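PDB 2J13: polysaccharide deacetylase from Bacillus anthracis, which probably removes acetyl groups from N-acetylated sugars of the bacterial cell wall, as a zinc-binding carbohydrate esterase of family 4. Local coordinates for residues N112-P118 / E131-T136; H117-T121 / P153-S159; D62-E66 / G90-K94; G107-G111 / I139-Q145; E147-V151 / L238-V242. One frame throughout, in Å; residues are numbered along the deposited sequence. Where two conformers were deposited one is given.

Contact 1 of 5, residues N112-P118 / E131-T136. With ZN (zinc ion), chain B.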
# COMPACT_ATOMS: atom_id res chain seq x y z
N ASN A 112 3.66 2.29 -5.02
CA ASN A 112 4.80 3.16 -4.88
C ASN A 112 5.04 3.53 -3.41
O ASN A 112 4.18 4.19 -2.81
CB ASN A 112 4.55 4.41 -5.71
CG ASN A 112 5.76 5.29 -5.88
OD1 ASN A 112 6.62 5.40 -4.99
ND2 ASN A 112 5.85 5.95 -7.06
N HIS A 113 6.18 3.14 -2.85
CA HIS A 113 6.54 3.43 -1.46
C HIS A 113 7.78 4.35 -1.40
O HIS A 113 8.43 4.43 -0.36
CB HIS A 113 6.79 2.15 -0.68
CG HIS A 113 6.67 2.25 0.81
ND1 HIS A 113 5.72 3.01 1.45
CD2 HIS A 113 7.36 1.62 1.78
CE1 HIS A 113 5.87 2.88 2.76
NE2 HIS A 113 6.86 2.04 2.99
N SER A 114 8.08 5.01 -2.52
CA SER A 114 9.21 5.96 -2.70
C SER A 114 10.58 5.34 -2.92
O SER A 114 10.83 4.21 -2.55
CB SER A 114 9.32 6.93 -1.50
OG SER A 114 10.14 6.39 -0.50
N TRP A 115 11.47 6.09 -3.56
CA TRP A 115 12.78 5.55 -3.90
C TRP A 115 13.63 5.19 -2.69
O TRP A 115 14.11 4.07 -2.58
CB TRP A 115 13.54 6.51 -4.82
CG TRP A 115 14.75 5.81 -5.36
CD1 TRP A 115 16.02 5.83 -4.84
CD2 TRP A 115 14.77 4.88 -6.45
NE1 TRP A 115 16.83 4.98 -5.57
CE2 TRP A 115 16.09 4.38 -6.55
CE3 TRP A 115 13.80 4.43 -7.35
CZ2 TRP A 115 16.46 3.45 -7.53
CZ3 TRP A 115 14.17 3.49 -8.31
CH2 TRP A 115 15.48 3.03 -8.39
N SER A 116 13.83 6.15 -1.79
CA SER A 116 14.74 5.98 -0.65
C SER A 116 14.06 5.99 0.73
O SER A 116 14.75 5.97 1.78
CB SER A 116 15.84 7.04 -0.72
OG SER A 116 15.30 8.31 -0.54
N HIS A 117 12.72 6.00 0.75
CA HIS A 117 11.95 5.91 1.99
C HIS A 117 12.25 7.02 2.99
O HIS A 117 12.30 6.78 4.20
CB HIS A 117 12.22 4.53 2.63
CG HIS A 117 11.16 4.03 3.57
ND1 HIS A 117 11.32 4.03 4.94
CD2 HIS A 117 9.97 3.42 3.34
CE1 HIS A 117 10.26 3.48 5.51
NE2 HIS A 117 9.43 3.09 4.55
N PRO A 118 12.32 8.28 2.53
CA PRO A 118 12.37 9.41 3.46
C PRO A 118 11.01 9.75 3.97
O PRO A 118 9.99 9.42 3.35
CB PRO A 118 12.84 10.55 2.58
CG PRO A 118 12.13 10.26 1.28
CD PRO A 118 12.30 8.76 1.14
N GLU A 131 11.43 11.28 -5.85
CA GLU A 131 11.22 10.08 -5.03
C GLU A 131 10.05 9.24 -5.53
O GLU A 131 10.14 8.00 -5.48
CB GLU A 131 10.99 10.48 -3.56
CG GLU A 131 12.27 10.91 -2.83
CD GLU A 131 13.11 9.74 -2.41
OE1 GLU A 131 12.54 8.67 -2.12
OE2 GLU A 131 14.34 9.86 -2.36
N LEU A 132 8.97 9.89 -6.00
CA LEU A 132 7.80 9.17 -6.55
C LEU A 132 8.02 8.76 -8.00
O LEU A 132 7.80 7.61 -8.36
CB LEU A 132 6.54 10.01 -6.45
CG LEU A 132 6.11 10.29 -5.01
CD1 LEU A 132 4.93 11.24 -5.07
CD2 LEU A 132 5.79 9.02 -4.25
N THR A 133 8.47 9.69 -8.83
CA THR A 133 8.60 9.43 -10.26
C THR A 133 9.61 8.34 -10.55
O THR A 133 9.37 7.50 -11.45
CB THR A 133 8.97 10.71 -11.03
OG1 THR A 133 7.97 11.71 -10.79
CG2 THR A 133 9.05 10.40 -12.54
N SER A 134 10.71 8.30 -9.82
CA SER A 134 11.73 7.28 -10.03
C SER A 134 11.19 5.86 -9.82
O SER A 134 11.48 4.95 -10.61
CB SER A 134 12.97 7.52 -9.20
OG SER A 134 12.71 7.54 -7.84
N VAL A 135 10.42 5.65 -8.76
CA VAL A 135 9.79 4.36 -8.53
C VAL A 135 8.76 4.02 -9.58
O VAL A 135 8.71 2.87 -10.06
CB VAL A 135 9.14 4.26 -7.08
CG1 VAL A 135 8.32 2.98 -6.89
CG2 VAL A 135 10.19 4.30 -6.03
N THR A 136 7.92 4.97 -9.96
CA THR A 136 6.89 4.73 -10.96
C THR A 136 7.50 4.27 -12.28
O THR A 136 7.12 3.26 -12.84
CB THR A 136 5.99 5.94 -11.17
OG1 THR A 136 5.21 6.13 -9.97
CG2 THR A 136 5.04 5.73 -12.35
ZN ZN B . 7.81 1.81 4.76

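Contact 2 of 5, residues H117-T121 / P153-S159. With ZN (zinc ion), chain B; CAC (cacodylate ion), chain H.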
# COMPACT_ATOMS: atom_id res chain seq x y z
N HIS A 117 12.72 6.00 0.75
CA HIS A 117 11.95 5.91 1.99
C HIS A 117 12.25 7.02 2.99
O HIS A 117 12.30 6.78 4.20
CB HIS A 117 12.22 4.53 2.63
CG HIS A 117 11.16 4.03 3.57
ND1 HIS A 117 11.32 4.03 4.94
CD2 HIS A 117 9.97 3.42 3.34
CE1 HIS A 117 10.26 3.48 5.51
NE2 HIS A 117 9.43 3.09 4.55
N PRO A 118 12.32 8.28 2.53
CA PRO A 118 12.37 9.41 3.46
C PRO A 118 11.01 9.75 3.97
O PRO A 118 9.99 9.42 3.35
CB PRO A 118 12.84 10.55 2.58
CG PRO A 118 12.13 10.26 1.28
CD PRO A 118 12.30 8.76 1.14
N ASP A 119 10.96 10.42 5.11
CA ASP A 119 9.72 11.08 5.51
C ASP A 119 9.41 12.20 4.51
O ASP A 119 10.25 13.11 4.28
CB ASP A 119 9.87 11.64 6.94
CG ASP A 119 9.60 10.57 8.04
OD1 ASP A 119 9.26 9.39 7.72
OD2 ASP A 119 9.74 10.94 9.26
N PHE A 120 8.23 12.13 3.88
CA PHE A 120 7.85 13.08 2.81
C PHE A 120 7.77 14.52 3.29
O PHE A 120 7.96 15.45 2.53
CB PHE A 120 6.52 12.71 2.16
CG PHE A 120 6.59 11.50 1.22
CD1 PHE A 120 7.79 10.85 0.97
CD2 PHE A 120 5.46 11.10 0.56
CE1 PHE A 120 7.84 9.76 0.07
CE2 PHE A 120 5.49 10.03 -0.34
CZ PHE A 120 6.69 9.36 -0.56
N THR A 121 7.48 14.69 4.57
CA THR A 121 7.38 16.03 5.16
C THR A 121 8.76 16.69 5.34
O THR A 121 8.82 17.92 5.63
CB THR A 121 6.66 15.93 6.53
OG1 THR A 121 7.38 15.01 7.35
CG2 THR A 121 5.22 15.48 6.39
N PRO A 153 2.83 6.64 1.81
CA PRO A 153 3.99 7.35 2.31
C PRO A 153 4.83 6.56 3.31
O PRO A 153 4.27 5.83 4.17
CB PRO A 153 3.37 8.59 3.03
CG PRO A 153 2.05 8.66 2.65
CD PRO A 153 1.58 7.31 2.20
N PRO A 154 6.16 6.68 3.23
CA PRO A 154 7.03 6.08 4.23
C PRO A 154 6.59 6.41 5.64
O PRO A 154 6.32 7.57 5.96
CB PRO A 154 8.38 6.68 3.90
CG PRO A 154 8.31 6.82 2.46
CD PRO A 154 6.98 7.34 2.18
N ARG A 155 6.50 5.38 6.46
CA ARG A 155 6.07 5.49 7.87
C ARG A 155 4.69 6.09 8.11
O ARG A 155 4.31 6.37 9.28
CB ARG A 155 7.17 6.22 8.67
CG ARG A 155 8.51 5.61 8.60
CD ARG A 155 9.62 6.43 9.34
NE ARG A 155 10.90 5.90 8.89
CZ ARG A 155 11.52 6.21 7.74
NH1 ARG A 155 11.08 7.18 6.90
NH2 ARG A 155 12.63 5.55 7.43
N GLY A 156 3.88 6.22 7.06
CA GLY A 156 2.57 6.84 7.16
C GLY A 156 2.64 8.31 7.54
O GLY A 156 1.66 8.88 8.03
N VAL A 157 3.79 8.93 7.29
CA VAL A 157 3.97 10.35 7.61
C VAL A 157 3.48 11.21 6.45
O VAL A 157 3.84 11.00 5.26
CB VAL A 157 5.41 10.67 8.01
CG1 VAL A 157 5.61 12.19 8.22
CG2 VAL A 157 5.81 9.86 9.28
N PHE A 158 2.70 12.23 6.79
CA PHE A 158 2.13 13.13 5.81
C PHE A 158 1.86 14.53 6.39
O PHE A 158 1.80 14.69 7.63
CB PHE A 158 0.83 12.60 5.23
CG PHE A 158 -0.30 12.53 6.23
CD1 PHE A 158 -0.36 11.47 7.14
CD2 PHE A 158 -1.27 13.51 6.27
CE1 PHE A 158 -1.38 11.40 8.09
CE2 PHE A 158 -2.29 13.44 7.21
CZ PHE A 158 -2.33 12.37 8.11
N SER A 159 1.70 15.47 5.48
CA SER A 159 1.10 16.79 5.76
C SER A 159 0.06 17.10 4.71
O SER A 159 -0.08 16.40 3.73
CB SER A 159 2.18 17.86 5.77
OG SER A 159 2.79 17.94 4.48
ZN ZN B . 7.81 1.81 4.76
AS CAC H . 5.61 1.52 6.93
O1 CAC H . 5.37 0.07 6.07
O2 CAC H . 6.63 2.57 6.03
C1 CAC H . 3.88 2.38 7.13
C2 CAC H . 6.43 1.22 8.70
O HOH W 1 6.39 10.05 4.52

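Contact 3 of 5, residues D62-E66 / G90-K94. With ZN (zinc ion), chain E.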
# COMPACT_ATOMS: atom_id res chain seq x y z
N ASP A 62 3.88 -3.60 2.66
CA ASP A 62 4.94 -2.65 2.32
C ASP A 62 6.28 -3.38 2.23
O ASP A 62 6.63 -4.20 3.10
CB ASP A 62 5.04 -1.51 3.34
CG ASP A 62 3.83 -0.64 3.37
OD1 ASP A 62 2.96 -0.80 2.49
OD2 ASP A 62 3.69 0.17 4.34
N ASN A 63 7.04 -3.07 1.18
CA ASN A 63 8.23 -3.77 0.83
C ASN A 63 9.38 -2.82 0.64
O ASN A 63 9.73 -2.44 -0.46
CB ASN A 63 8.00 -4.58 -0.43
CG ASN A 63 6.90 -5.57 -0.27
OD1 ASN A 63 7.16 -6.75 -0.15
ND2 ASN A 63 5.66 -5.10 -0.25
N GLY A 64 9.92 -2.38 1.77
CA GLY A 64 11.16 -1.63 1.81
C GLY A 64 12.33 -2.49 2.24
O GLY A 64 13.47 -2.06 2.15
N TYR A 65 12.04 -3.67 2.79
CA TYR A 65 13.07 -4.60 3.20
C TYR A 65 12.63 -6.02 2.84
O TYR A 65 11.42 -6.32 2.85
CB TYR A 65 13.29 -4.46 4.71
CG TYR A 65 14.43 -5.27 5.26
CD1 TYR A 65 15.74 -4.81 5.18
CD2 TYR A 65 14.20 -6.50 5.89
CE1 TYR A 65 16.79 -5.54 5.71
CE2 TYR A 65 15.24 -7.24 6.41
CZ TYR A 65 16.53 -6.76 6.32
OH TYR A 65 17.57 -7.50 6.84
N GLU A 66 13.58 -6.88 2.50
CA GLU A 66 13.25 -8.30 2.24
C GLU A 66 13.81 -9.16 3.36
O GLU A 66 15.02 -9.31 3.49
CB GLU A 66 13.80 -8.80 0.90
CG GLU A 66 13.50 -10.29 0.56
CD GLU A 66 12.03 -10.65 0.61
OE1 GLU A 66 11.18 -9.78 0.23
OE2 GLU A 66 11.71 -11.80 1.02
N GLY A 90 12.61 1.83 -3.97
CA GLY A 90 13.69 1.66 -4.95
C GLY A 90 14.74 0.62 -4.56
O GLY A 90 15.20 -0.15 -5.43
N HIS A 91 15.09 0.56 -3.28
CA HIS A 91 16.02 -0.44 -2.78
C HIS A 91 15.47 -1.83 -3.01
O HIS A 91 16.16 -2.74 -3.45
CB HIS A 91 16.29 -0.24 -1.29
CG HIS A 91 17.15 -1.30 -0.66
ND1 HIS A 91 18.52 -1.33 -0.79
CD2 HIS A 91 16.83 -2.36 0.13
CE1 HIS A 91 19.01 -2.36 -0.12
NE2 HIS A 91 18.00 -3.00 0.45
N TYR A 92 14.18 -1.98 -2.75
CA TYR A 92 13.54 -3.26 -2.96
C TYR A 92 13.56 -3.63 -4.45
O TYR A 92 13.94 -4.74 -4.81
CB TYR A 92 12.11 -3.23 -2.42
CG TYR A 92 11.55 -4.62 -2.25
CD1 TYR A 92 10.90 -5.24 -3.29
CD2 TYR A 92 11.69 -5.30 -1.06
CE1 TYR A 92 10.42 -6.52 -3.16
CE2 TYR A 92 11.22 -6.58 -0.92
CZ TYR A 92 10.56 -7.18 -1.97
OH TYR A 92 10.09 -8.46 -1.88
N ILE A 93 13.15 -2.71 -5.33
CA ILE A 93 13.14 -2.97 -6.78
C ILE A 93 14.52 -3.39 -7.29
O ILE A 93 14.63 -4.36 -8.05
CB ILE A 93 12.67 -1.74 -7.61
CG1 ILE A 93 11.19 -1.41 -7.36
CG2 ILE A 93 12.86 -2.00 -9.12
CD1 ILE A 93 10.79 0.01 -7.84
N LYS A 94 15.55 -2.68 -6.87
CA LYS A 94 16.91 -2.94 -7.39
C LYS A 94 17.45 -4.28 -6.90
O LYS A 94 18.24 -4.95 -7.61
CB LYS A 94 17.85 -1.82 -6.97
CG LYS A 94 17.52 -0.46 -7.60
CD LYS A 94 17.95 -0.31 -9.07
CE LYS A 94 19.45 -0.17 -9.18
NZ LYS A 94 19.90 0.18 -10.56
ZN ZN E . 19.63 -0.02 -1.49
O HOH W 2 20.51 -0.48 -3.57

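Contact 4 of 5, residues G107-G111 / I139-Q145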
# COMPACT_ATOMS: atom_id res chain seq x y z
N GLY A 107 -0.77 -11.56 -10.67
CA GLY A 107 -2.03 -10.85 -10.58
C GLY A 107 -2.15 -9.80 -9.49
O GLY A 107 -3.25 -9.38 -9.15
N HIS A 108 -1.01 -9.36 -8.95
CA HIS A 108 -1.02 -8.33 -7.90
C HIS A 108 -0.80 -6.94 -8.48
O HIS A 108 -0.54 -6.80 -9.70
CB HIS A 108 -0.01 -8.67 -6.84
CG HIS A 108 -0.24 -10.02 -6.26
ND1 HIS A 108 -1.38 -10.33 -5.56
CD2 HIS A 108 0.48 -11.16 -6.35
CE1 HIS A 108 -1.33 -11.61 -5.21
NE2 HIS A 108 -0.22 -12.13 -5.68
N ILE A 109 -0.96 -5.92 -7.64
CA ILE A 109 -0.69 -4.54 -8.05
C ILE A 109 0.54 -4.12 -7.32
O ILE A 109 0.67 -4.40 -6.11
CB ILE A 109 -1.84 -3.63 -7.70
CG1 ILE A 109 -3.08 -4.04 -8.49
CG2 ILE A 109 -1.46 -2.16 -7.92
CD1 ILE A 109 -4.33 -3.39 -7.99
N ILE A 110 1.48 -3.48 -8.03
CA ILE A 110 2.68 -2.95 -7.41
C ILE A 110 2.46 -1.46 -7.16
O ILE A 110 2.14 -0.69 -8.10
CB ILE A 110 3.95 -3.18 -8.26
CG1 ILE A 110 4.13 -4.67 -8.59
CG2 ILE A 110 5.18 -2.66 -7.56
CD1 ILE A 110 5.24 -4.85 -9.66
N GLY A 111 2.54 -1.08 -5.89
CA GLY A 111 2.39 0.32 -5.49
C GLY A 111 3.73 0.98 -5.23
O GLY A 111 4.75 0.35 -5.17
N ILE A 139 9.07 0.73 -11.81
CA ILE A 139 8.03 -0.31 -11.84
C ILE A 139 7.58 -0.63 -13.28
O ILE A 139 7.57 -1.79 -13.71
CB ILE A 139 6.79 0.08 -10.98
CG1 ILE A 139 7.13 0.06 -9.50
CG2 ILE A 139 5.62 -0.86 -11.31
CD1 ILE A 139 6.06 0.83 -8.64
N LYS A 140 7.25 0.42 -14.02
CA LYS A 140 6.81 0.30 -15.42
C LYS A 140 7.86 -0.32 -16.33
O LYS A 140 7.53 -1.26 -17.10
CB LYS A 140 6.40 1.65 -15.96
CG LYS A 140 5.07 2.16 -15.40
CD LYS A 140 4.83 3.59 -15.82
CE LYS A 140 3.50 4.07 -15.31
NZ LYS A 140 3.17 5.39 -15.86
N LYS A 141 9.10 0.11 -16.20
CA LYS A 141 10.19 -0.43 -17.09
C LYS A 141 10.55 -1.87 -16.72
O LYS A 141 10.74 -2.71 -17.61
CB LYS A 141 11.45 0.40 -16.95
CG LYS A 141 11.36 1.79 -17.52
CD LYS A 141 11.20 1.81 -19.04
CE LYS A 141 11.43 3.19 -19.65
NZ LYS A 141 10.98 3.26 -21.09
N VAL A 142 10.64 -2.17 -15.42
CA VAL A 142 11.06 -3.49 -14.95
C VAL A 142 9.97 -4.53 -15.15
O VAL A 142 10.25 -5.68 -15.61
CB VAL A 142 11.57 -3.46 -13.50
CG1 VAL A 142 11.74 -4.85 -12.96
CG2 VAL A 142 12.86 -2.67 -13.38
N THR A 143 8.73 -4.19 -14.84
CA THR A 143 7.68 -5.23 -14.81
C THR A 143 6.67 -5.17 -15.92
O THR A 143 5.98 -6.16 -16.18
CB THR A 143 6.86 -5.15 -13.50
OG1 THR A 143 6.02 -3.99 -13.55
CG2 THR A 143 7.74 -5.11 -12.32
N GLY A 144 6.56 -4.03 -16.59
CA GLY A 144 5.52 -3.77 -17.54
C GLY A 144 4.14 -3.47 -17.04
O GLY A 144 3.24 -3.31 -17.84
N GLN A 145 3.97 -3.30 -15.72
CA GLN A 145 2.72 -2.79 -15.21
C GLN A 145 2.41 -1.46 -15.89
O GLN A 145 3.27 -0.55 -15.97
CB GLN A 145 2.82 -2.60 -13.69
CG GLN A 145 1.53 -2.17 -13.05
CD GLN A 145 1.63 -2.20 -11.54
OE1 GLN A 145 1.71 -3.28 -10.94
NE2 GLN A 145 1.59 -1.03 -10.91
O HOH W 3 0.79 -5.57 -11.69

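Contact 5 of 5, residues E147-V151 / L238-V242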
# COMPACT_ATOMS: atom_id res chain seq x y z
N GLU A 147 0.11 1.10 -15.23
CA GLU A 147 -0.16 2.30 -14.48
C GLU A 147 0.33 2.06 -13.06
O GLU A 147 0.28 0.93 -12.58
CB GLU A 147 -1.65 2.59 -14.46
CG GLU A 147 -2.32 2.91 -15.82
CD GLU A 147 -1.72 4.14 -16.50
OE1 GLU A 147 -1.20 5.03 -15.78
OE2 GLU A 147 -1.75 4.23 -17.75
N VAL A 148 0.78 3.12 -12.41
CA VAL A 148 1.11 3.09 -10.98
C VAL A 148 0.25 4.19 -10.35
O VAL A 148 0.58 5.38 -10.42
CB VAL A 148 2.60 3.32 -10.73
CG1 VAL A 148 2.90 3.38 -9.23
CG2 VAL A 148 3.49 2.22 -11.42
N LYS A 149 -0.85 3.80 -9.72
CA LYS A 149 -1.89 4.71 -9.25
C LYS A 149 -1.81 4.99 -7.74
O LYS A 149 -2.39 5.95 -7.26
CB LYS A 149 -3.27 4.08 -9.50
CG LYS A 149 -3.67 3.85 -10.98
CD LYS A 149 -5.18 3.94 -11.13
CE LYS A 149 -5.93 2.81 -10.42
NZ LYS A 149 -7.45 2.97 -10.22
N TYR A 150 -1.13 4.11 -7.01
CA TYR A 150 -1.24 4.06 -5.54
C TYR A 150 0.10 4.36 -4.88
O TYR A 150 1.08 3.69 -5.13
CB TYR A 150 -1.77 2.69 -5.10
CG TYR A 150 -3.04 2.32 -5.82
CD1 TYR A 150 -4.20 3.06 -5.64
CD2 TYR A 150 -3.07 1.27 -6.71
CE1 TYR A 150 -5.37 2.73 -6.35
CE2 TYR A 150 -4.20 0.95 -7.40
CZ TYR A 150 -5.34 1.69 -7.23
OH TYR A 150 -6.49 1.35 -7.94
N VAL A 151 0.09 5.34 -3.97
CA VAL A 151 1.25 5.70 -3.18
C VAL A 151 0.92 5.49 -1.71
O VAL A 151 -0.12 5.91 -1.28
CB VAL A 151 1.66 7.17 -3.45
CG1 VAL A 151 2.62 7.65 -2.38
CG2 VAL A 151 2.26 7.26 -4.85
N LEU A 238 -7.20 -2.93 -4.87
CA LEU A 238 -7.38 -1.49 -4.72
C LEU A 238 -8.09 -0.89 -5.95
O LEU A 238 -8.79 0.08 -5.81
CB LEU A 238 -6.06 -0.78 -4.46
CG LEU A 238 -5.41 -1.11 -3.12
CD1 LEU A 238 -4.15 -0.28 -2.95
CD2 LEU A 238 -6.37 -0.85 -1.94
N ASP A 239 -7.90 -1.49 -7.12
CA ASP A 239 -8.72 -1.14 -8.31
C ASP A 239 -10.23 -1.37 -8.02
O ASP A 239 -11.10 -0.56 -8.41
CB ASP A 239 -8.27 -1.96 -9.52
CG ASP A 239 -6.87 -1.58 -10.06
OD1 ASP A 239 -6.23 -0.59 -9.64
OD2 ASP A 239 -6.40 -2.32 -10.96
N ASP A 240 -10.56 -2.48 -7.36
CA ASP A 240 -11.95 -2.78 -6.99
C ASP A 240 -12.48 -1.73 -6.01
O ASP A 240 -13.65 -1.30 -6.10
CB ASP A 240 -12.06 -4.17 -6.33
CG ASP A 240 -11.70 -5.30 -7.26
OD1 ASP A 240 -12.07 -5.24 -8.45
OD2 ASP A 240 -11.06 -6.31 -6.79
N LEU A 241 -11.63 -1.31 -5.09
CA LEU A 241 -11.99 -0.32 -4.09
C LEU A 241 -12.46 0.95 -4.80
O LEU A 241 -13.54 1.46 -4.50
CB LEU A 241 -10.81 0.02 -3.17
CG LEU A 241 -11.21 0.90 -1.97
CD1 LEU A 241 -10.34 0.64 -0.73
CD2 LEU A 241 -11.19 2.38 -2.36
N VAL A 242 -11.63 1.44 -5.70
CA VAL A 242 -11.96 2.66 -6.43
C VAL A 242 -13.31 2.52 -7.15
O VAL A 242 -14.17 3.42 -7.08
CB VAL A 242 -10.82 3.05 -7.40
CG1 VAL A 242 -11.25 4.21 -8.31
CG2 VAL A 242 -9.59 3.46 -6.60
O HOH W 4 -10.38 1.20 -10.48

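Contact 1 of 5, residues N112-P118 / E131-T136
This is a polar loop-on-helix contact in which the loop after strand 109-112 is strapped to helix 125-143, burying 479 Å². E131 does most of the work. Its carboxylate takes two bonds from one residue, S116 N to OE1 at 2.9 Å and S116 OG to OE2 at 2.6 Å, while its backbone O accepts a weak bond from W115 N at 3.0 Å; K127 balances the charge. At the strand end N112 uses both halves of its amide: ND2 donates to L132 O at 2.9 Å, and OD1 accepts from S114 N, also at 2.9 Å, closing an Asx turn. V135 CG2 and the W115 ring, 3.8 Å from CG2 at CE3, supply the apolar filling. H113 and H117 point away from the helix, and their NE2 atoms bind zinc at 2.0 and 2.1 Å. They bracket the H-S-W-S-H stretch, the His-x-x-x-His motif of the family. Bonding of the intervening backbone to the helix is consistent with a loop held in the shape that presents both imidazoles to the metal.

Contact 2 of 5, residues H117-T121 / P153-S159
P154, H117 and R155 have the most surface covered here. P154 is wedged between two rings: its CB lies 3.7 Å from the centroid of the H117 ring and its CD 3.6 Å from that of F120, each a CH-pi contact over the ring face, a task to which a rigid, flat-sided proline is well suited. H117, its ring covered on one face by P154, binds zinc through NE2 at 2.1 Å. R155 reaches back along the loop, and its NH1 donates to H117 O at 3.0 Å and forms a salt bridge with D119 OD1, also at 3.0 Å. Further on, water 1 joins the backbones, accepting from F120 N at 2.8 Å and donating to P154 O at 2.9 Å and V157 O at 2.8 Å. R155 N donates at 2.8 Å to O2 of a cacodylate, probably from the crystallisation liquor, whose O2 also coordinates the zinc. A metal-bound histidine backed by an R-P-P-R-G loop is consistent with the active-site groove of family 4 esterases.

Contact 3 of 5, residues D62-E66 / G90-K94
D62, near the end of strand 56-63, makes no contact with helix 90-95; its carboxylate is turned elsewhere, to a salt bridge with R152. N63 is the first residue to meet the helix. Its CB sits over the face of the Y92 ring, 3.7 Å from the centroid and only 8° off the ring normal, a CH-pi contact, while its carbonyl O lies 3.2 Å from Y92 CB. The short asparagine side chain thus lets a broad aromatic ring lie flat against the strand end. D62, N63 and G64 belong to the T-F-D-N-G sequence, which corresponds to the first conserved motif of the NodB homology domain, commonly T-F-D-D-G, at the C-terminal end of the strand. G64 has the closest backbone approach, its CA 5.6 Å from that of Y92, and its O is 3.9 Å from H91 CD2. The H91 imidazole carries a separate zinc on ND1 at 1.9 Å, with water 2 at 2.3 Å from the metal. The CA-to-CB bond of Y65 points away from the helix, but its carbonyl O comes to 3.8 Å from Y92 CE2, at the ring edge. E66 then folds back: its CA-to-CB bond points sideways, yet OE1 accepts a 2.7 Å hydrogen bond from Y92 OH and another from T70, while OE2 takes one from the backbone N of G68.

Contact 4 of 5, residues G107-G111 / I139-Q145
Strand 109-112 uses the backbone of I109 and G111 to pair with strand 84-88, which turns the backbone N and O of I110 toward the other edge. Q145 satisfies both: I110 N donates to Q145 OE1 and Q145 NE2 donates to I110 O, each at 2.9 Å. A primary amide carries donor and acceptor side by side and can therefore imitate the peptide group of a neighbouring strand. Its second NE2 proton goes to E147 O, and water 3 lies 2.6 Å from Q145 OE1 and 2.7 Å from H108 O. The end of helix 125-143 is tied up as well. T143 OG1 donates to I139 O at 2.7 Å and accepts from Q145 N at 3.1 Å, an ST turn, while G144, whose positive phi suits glycine, gives its N to K140 O at 3.0 Å. Below this polar layer I110 CG2 meets I139 CD1 at 3.8 Å, and I110 CD1 meets T143 CG2 at 3.7 Å. The helix follows the strand in a beta-alpha unit, the short axes 10.7 Å apart and inclined at 141°. With I110 paired through a side chain, the strand edge stays bonded here without a further strand, so the backbone N and O of I110 are both hydrogen-bonded although its side chain packs in the buried interior.

Contact 5 of 5, residues E147-V151 / L238-V242
The ring of Y150 lies with one face against L238, whose CB is 3.9 Å from the ring centroid and 17° off its normal, a CH-pi contact. V242 CG2 approaches the ring edge, 4.3 Å from Y150 CE1. A tyrosine fits because its far end is polar: Y150 OH donates to D239 OD1 at 2.6 Å, so the ring can be buried while the hydroxyl finds an acceptor at the helix surface. The contact joins short strand 150-151 to helix 238-243, which follows strand 234-236 in the distorted beta/alpha barrel of the NodB homology fold. L238 also packs on T85 and F87 of strand 84-88, and on V174, so the start of the helix rests on several strands at once. K149 extends along the same side; its long, flexible chain brings NZ to 3.8 Å from D239 OD1, a long salt bridge, and NZ also donates weakly at 3.4 Å to water 4, which in turn donates to D239 O at 2.8 Å.

In the fold
Along the chain contact 3 comes first; contact 4 then closes a loop that encloses contact 1, contact 2 crosses contact 4, and contact 5, reaching to the last helix, crosses contact 2. Contacts 1 and 4 lie on the same helix, 125-143, and strand 109-112, their centres 14 Å apart. Contacts 1, 2 and 3 cluster towards the zinc site: centres 1 and 2 are 11 Å apart and share H117 and P118, and 1 and 3 are 10 Å apart. Contact 5 lies farther off, 19 Å from contacts 2 and 3, but N112 N sits 2.9 Å from Y150 O, bringing contacts 1 and 5 together. Strand 109-112 and helix 125-143 thus tie the loop carrying H113 and H117 to the neighbouring strands.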